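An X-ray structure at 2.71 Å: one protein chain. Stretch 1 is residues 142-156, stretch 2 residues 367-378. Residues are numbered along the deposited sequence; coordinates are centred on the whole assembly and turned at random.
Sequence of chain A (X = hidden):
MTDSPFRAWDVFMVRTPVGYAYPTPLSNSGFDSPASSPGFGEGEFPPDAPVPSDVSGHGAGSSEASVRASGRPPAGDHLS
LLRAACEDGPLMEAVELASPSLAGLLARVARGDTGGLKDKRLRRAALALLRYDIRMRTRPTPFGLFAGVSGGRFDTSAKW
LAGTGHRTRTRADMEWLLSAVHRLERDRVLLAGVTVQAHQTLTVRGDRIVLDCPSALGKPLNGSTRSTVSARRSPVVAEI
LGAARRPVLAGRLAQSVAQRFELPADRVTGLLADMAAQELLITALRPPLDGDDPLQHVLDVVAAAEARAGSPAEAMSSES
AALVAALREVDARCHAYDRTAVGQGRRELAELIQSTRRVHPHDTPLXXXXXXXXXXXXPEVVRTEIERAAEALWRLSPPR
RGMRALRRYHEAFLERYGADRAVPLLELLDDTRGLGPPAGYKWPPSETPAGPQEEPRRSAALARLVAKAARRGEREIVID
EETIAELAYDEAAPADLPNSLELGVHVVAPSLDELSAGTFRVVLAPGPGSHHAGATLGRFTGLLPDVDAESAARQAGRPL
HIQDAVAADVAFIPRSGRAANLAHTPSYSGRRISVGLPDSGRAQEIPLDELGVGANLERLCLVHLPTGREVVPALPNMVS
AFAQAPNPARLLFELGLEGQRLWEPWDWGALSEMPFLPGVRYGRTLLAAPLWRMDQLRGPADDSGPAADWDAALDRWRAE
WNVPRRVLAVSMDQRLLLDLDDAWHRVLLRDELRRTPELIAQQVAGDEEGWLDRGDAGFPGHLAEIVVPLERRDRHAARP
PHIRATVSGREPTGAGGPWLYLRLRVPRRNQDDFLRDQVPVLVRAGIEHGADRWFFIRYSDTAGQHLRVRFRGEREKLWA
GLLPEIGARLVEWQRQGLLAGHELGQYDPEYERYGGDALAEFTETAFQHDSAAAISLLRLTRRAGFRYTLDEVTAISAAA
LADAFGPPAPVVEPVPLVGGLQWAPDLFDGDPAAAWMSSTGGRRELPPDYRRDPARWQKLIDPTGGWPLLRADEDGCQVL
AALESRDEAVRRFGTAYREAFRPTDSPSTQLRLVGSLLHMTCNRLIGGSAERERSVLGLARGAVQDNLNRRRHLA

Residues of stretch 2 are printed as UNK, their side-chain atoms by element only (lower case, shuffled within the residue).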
# COMPACT_ATOMS: atom_id res chain seq x y z
N PRO A 142 32.08 22.79 -2.33
CA PRO A 142 32.59 23.72 -3.34
C PRO A 142 31.47 24.59 -3.86
O PRO A 142 30.57 24.10 -4.53
CB PRO A 142 33.14 22.80 -4.43
CG PRO A 142 33.53 21.57 -3.71
CD PRO A 142 32.47 21.40 -2.63
N PHE A 143 31.51 25.86 -3.49
CA PHE A 143 30.51 26.82 -3.91
C PHE A 143 31.16 27.85 -4.85
O PHE A 143 31.71 27.47 -5.88
CB PHE A 143 29.79 27.45 -2.70
CG PHE A 143 28.56 28.22 -3.08
CD1 PHE A 143 27.97 28.05 -4.34
CD2 PHE A 143 28.01 29.14 -2.21
CE1 PHE A 143 26.84 28.76 -4.71
CE2 PHE A 143 26.87 29.87 -2.58
CZ PHE A 143 26.29 29.68 -3.83
N GLY A 144 31.09 29.14 -4.53
CA GLY A 144 31.61 30.14 -5.45
C GLY A 144 33.06 30.48 -5.14
O GLY A 144 33.98 29.79 -5.57
N LEU A 145 33.25 31.54 -4.37
CA LEU A 145 34.57 31.86 -3.83
C LEU A 145 34.69 31.48 -2.36
O LEU A 145 35.63 31.88 -1.68
CB LEU A 145 34.89 33.34 -4.00
CG LEU A 145 35.16 33.75 -5.43
CD1 LEU A 145 34.70 35.18 -5.66
CD2 LEU A 145 36.65 33.58 -5.72
N PHE A 146 33.73 30.69 -1.87
CA PHE A 146 33.74 30.27 -0.48
C PHE A 146 34.56 29.00 -0.31
O PHE A 146 35.21 28.82 0.71
CB PHE A 146 32.32 30.05 0.00
CG PHE A 146 31.50 31.30 0.03
CD1 PHE A 146 31.46 32.09 1.17
CD2 PHE A 146 30.78 31.69 -1.08
CE1 PHE A 146 30.71 33.24 1.20
CE2 PHE A 146 30.03 32.85 -1.06
CZ PHE A 146 30.00 33.63 0.09
N ALA A 147 34.52 28.13 -1.31
CA ALA A 147 35.19 26.84 -1.17
C ALA A 147 35.49 26.23 -2.53
O ALA A 147 34.92 26.64 -3.54
CB ALA A 147 34.35 25.90 -0.35
N GLY A 148 36.40 25.26 -2.54
CA GLY A 148 36.86 24.69 -3.79
C GLY A 148 37.57 23.38 -3.63
O GLY A 148 37.53 22.78 -2.55
N VAL A 149 38.26 22.94 -4.69
CA VAL A 149 38.79 21.58 -4.75
C VAL A 149 40.31 21.53 -4.94
O VAL A 149 40.92 22.52 -5.36
CB VAL A 149 38.15 20.78 -5.91
CG1 VAL A 149 36.65 20.67 -5.70
CG2 VAL A 149 38.42 21.45 -7.23
N SER A 150 40.92 20.38 -4.66
CA SER A 150 42.35 20.18 -4.91
C SER A 150 42.71 18.69 -5.01
O SER A 150 42.00 17.81 -4.48
CB SER A 150 43.20 20.82 -3.82
OG SER A 150 43.02 20.18 -2.56
N GLY A 151 43.82 18.41 -5.70
CA GLY A 151 44.37 17.07 -5.78
C GLY A 151 44.89 16.51 -4.45
O GLY A 151 45.23 17.26 -3.53
N GLY A 152 44.93 15.19 -4.35
CA GLY A 152 45.39 14.52 -3.15
C GLY A 152 45.80 13.11 -3.53
O GLY A 152 45.39 12.61 -4.56
N ARG A 153 46.59 12.46 -2.69
CA ARG A 153 47.10 11.15 -3.07
C ARG A 153 47.36 10.30 -1.85
O ARG A 153 47.68 10.80 -0.78
CB ARG A 153 48.40 11.34 -3.84
CG ARG A 153 49.10 10.07 -4.28
CD ARG A 153 50.35 10.44 -5.02
NE ARG A 153 49.96 11.22 -6.19
CZ ARG A 153 49.64 10.69 -7.37
NH1 ARG A 153 49.69 9.37 -7.55
NH2 ARG A 153 49.29 11.49 -8.37
N PHE A 154 47.23 9.00 -2.02
CA PHE A 154 47.68 8.08 -1.00
C PHE A 154 49.15 7.81 -1.24
O PHE A 154 49.61 7.70 -2.38
CB PHE A 154 46.88 6.79 -1.03
CG PHE A 154 45.48 6.94 -0.53
CD1 PHE A 154 45.23 7.25 0.81
CD2 PHE A 154 44.39 6.75 -1.38
CE1 PHE A 154 43.94 7.38 1.27
CE2 PHE A 154 43.09 6.87 -0.92
CZ PHE A 154 42.86 7.18 0.40
N ASP A 155 49.89 7.72 -0.14
CA ASP A 155 51.33 7.71 -0.17
C ASP A 155 51.81 6.86 0.99
O ASP A 155 51.02 6.13 1.60
CB ASP A 155 51.83 9.15 -0.01
CG ASP A 155 53.21 9.36 -0.57
OD1 ASP A 155 53.65 8.49 -1.35
OD2 ASP A 155 53.84 10.40 -0.25
N THR A 156 53.10 6.95 1.30
CA THR A 156 53.61 6.29 2.49
C THR A 156 53.88 7.33 3.56
O THR A 156 54.10 7.01 4.72
CB THR A 156 54.87 5.44 2.17
OG1 THR A 156 55.79 6.22 1.40
CG2 THR A 156 54.49 4.20 1.35
N UNK A 367 29.18 31.04 -13.38
CA UNK A 367 29.42 29.91 -12.51
C UNK A 367 30.91 29.85 -12.21
O UNK A 367 31.75 29.86 -13.12
c UNK A 367 28.92 28.59 -13.13
n UNK A 367 28.39 27.03 -11.22
c UNK A 367 28.89 25.95 -10.64
c UNK A 367 29.20 27.39 -12.28
n UNK A 367 29.99 25.60 -11.28
c UNK A 367 30.21 26.49 -12.31
N UNK A 368 31.25 29.84 -10.93
CA UNK A 368 32.66 29.91 -10.53
C UNK A 368 33.07 28.69 -9.76
O UNK A 368 32.41 28.31 -8.80
c UNK A 368 32.78 32.45 -10.49
c UNK A 368 34.37 31.09 -9.07
c UNK A 368 32.96 31.17 -9.67
N UNK A 369 34.14 28.05 -10.19
CA UNK A 369 34.75 26.99 -9.41
C UNK A 369 36.10 27.49 -8.90
O UNK A 369 36.82 28.20 -9.62
c UNK A 369 33.70 25.21 -10.94
o UNK A 369 32.56 25.50 -10.46
c UNK A 369 34.97 25.72 -10.24
o UNK A 369 33.86 24.49 -11.96
N UNK A 370 36.45 27.11 -7.68
CA UNK A 370 37.66 27.59 -7.06
C UNK A 370 38.66 26.47 -6.90
O UNK A 370 38.35 25.44 -6.31
c UNK A 370 39.01 29.94 -5.92
c UNK A 370 38.49 28.83 -5.01
c UNK A 370 37.33 28.12 -5.68
c UNK A 370 38.06 29.37 -3.66
N UNK A 371 39.87 26.65 -7.42
CA UNK A 371 40.92 25.69 -7.15
C UNK A 371 41.68 26.11 -5.91
O UNK A 371 42.23 27.22 -5.85
n UNK A 371 44.48 25.39 -9.63
c UNK A 371 45.59 25.81 -9.06
n UNK A 371 46.15 25.10 -8.09
c UNK A 371 41.88 25.50 -8.32
n UNK A 371 46.15 26.95 -9.46
c UNK A 371 43.80 24.17 -9.22
c UNK A 371 42.93 24.43 -8.03
N UNK A 372 41.65 25.26 -4.89
CA UNK A 372 42.33 25.51 -3.63
C UNK A 372 43.82 25.17 -3.69
O UNK A 372 44.20 24.09 -4.14
c UNK A 372 41.68 24.70 -2.50
c UNK A 372 40.27 25.23 -2.22
c UNK A 372 42.54 24.73 -1.24
c UNK A 372 40.17 26.73 -1.94
N UNK A 373 44.67 26.11 -3.24
CA UNK A 373 46.10 25.84 -3.09
C UNK A 373 46.33 25.06 -1.80
O UNK A 373 46.36 25.63 -0.71
o UNK A 373 49.20 27.86 -2.86
c UNK A 373 48.44 26.89 -3.04
c UNK A 373 46.93 27.14 -3.11
o UNK A 373 48.87 25.72 -3.18
N UNK A 374 46.51 23.76 -1.95
CA UNK A 374 46.57 22.85 -0.82
C UNK A 374 47.05 21.52 -1.35
O UNK A 374 46.51 20.99 -2.33
c UNK A 374 44.91 21.72 1.00
c UNK A 374 45.19 22.69 -0.16
c UNK A 374 43.39 21.57 1.18
c UNK A 374 45.55 22.16 2.33
N UNK A 375 48.08 21.00 -0.72
CA UNK A 375 48.56 19.69 -1.06
C UNK A 375 48.22 18.76 0.09
O UNK A 375 48.47 19.07 1.25
c UNK A 375 50.60 18.40 -1.87
c UNK A 375 50.06 19.72 -1.36
o UNK A 375 52.73 19.51 -1.88
c UNK A 375 52.09 18.47 -2.20
o UNK A 375 52.61 17.47 -2.76
N UNK A 376 47.57 17.66 -0.24
CA UNK A 376 47.20 16.69 0.76
C UNK A 376 47.68 15.31 0.39
O UNK A 376 47.47 14.84 -0.73
c UNK A 376 45.69 16.65 1.01
c UNK A 376 45.22 17.96 1.63
c UNK A 376 45.34 15.49 1.92
N UNK A 377 48.37 14.66 1.32
CA UNK A 377 48.76 13.29 1.13
C UNK A 377 48.40 12.49 2.35
O UNK A 377 48.53 12.97 3.47
n UNK A 377 52.88 14.56 -4.27
n UNK A 377 52.28 14.47 -2.06
c UNK A 377 50.25 13.17 0.82
n UNK A 377 52.89 12.54 -3.15
c UNK A 377 52.68 13.86 -3.17
c UNK A 377 50.57 13.53 -0.61
c UNK A 377 52.03 13.79 -0.80
N UNK A 378 47.93 11.27 2.14
CA UNK A 378 47.54 10.46 3.27
C UNK A 378 48.22 9.10 3.12
O UNK A 378 48.37 8.60 2.02
c UNK A 378 43.69 11.09 3.16
c UNK A 378 45.13 11.54 3.34
c UNK A 378 46.02 10.30 3.31
c UNK A 378 45.27 12.31 4.66

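Position 367 has one carbon leading to a five-membered ring of three carbons and two nitrogens, and the ring makes no close contact with stretch 1: His-367.

Position 368 has three carbons, a CB carrying two more, pointing toward stretch 1. One of the two lies 3.8 Å from Gly-144 O. This is Val-368.

At 369 there are two carbons, the second carrying two oxygens, pointing away: Asp-369, with OD2 hydrogen-bonded elsewhere in the structure.

Position 370 carries four carbons forked at the second. Its CB is 3.5 Å from Ala-147 O, and one branch tip comes within 4.3 Å of Leu-145 CD2. It is Leu-370, and it gives the largest area of its stretch to the contact.

Position 371 shows three carbons, a nitrogen, then a carbon bearing two nitrogens, a chain directed away from stretch 1: Arg-371. Its backbone bridges that of Val-149.

Four carbons forked at the first, one arm two carbons long, identify 372. The first carbon of that longer arm is 3.6 Å from Gly-148 C, so this is Ile-372.

Position 373, two carbons and two oxygens, points away without contact: Asp-373.

Position 374 has four carbons forked at the second, set sideways, with one tip 4.0 Å from Ser-150 OG: Leu-374.

At 375, three carbons end in two oxygens and point away: Glu-375.

Position 376 is a CB with two carbons, on the same sheet face as Phe-154; its CB comes no nearer than 4.6 Å, to Gly-151 O: Val-376.

Position 377 has three carbons, a nitrogen and a carbon with two nitrogens, on the face of Arg-153. One terminal nitrogen is 3.8 Å from Arg-153 CD and 3.7 Å from Asp-155 OD2. It is Arg-377. NE makes a salt bridge to Glu-375 OE2 at 3.1 Å, and NH1 a long one to Asp-155 OD2; the acids pair with Arg-377, whose NH1 lies 4.4 Å from Arg-153 NE, a close approach of like charges.

Position 378, four carbons forked at the second, places CB 4.0 Å from Phe-154 CD1: Leu-378.

The contact is carried by backbone pairing in two segments. Val-149 N donates to Leu-370 O (3.0 Å) and Ile-372 N to Val-149 O (2.9 Å). After a break, Arg-153 N donates to Val-376 O (3.2 Å), Leu-378 N to Arg-153 O (3.0 Å) and Asp-155 N to Leu-378 O (2.8 Å), in parallel register. The absence of a side chain at Gly-148 permits the close approach: an ideal CB there would lie 1.9 Å from Leu-370 O, a clash. Apolar packing and charge pairing then occupy separate faces of the parallel segment.

Stretch 2 367-378: HVDLRIDLEVRL
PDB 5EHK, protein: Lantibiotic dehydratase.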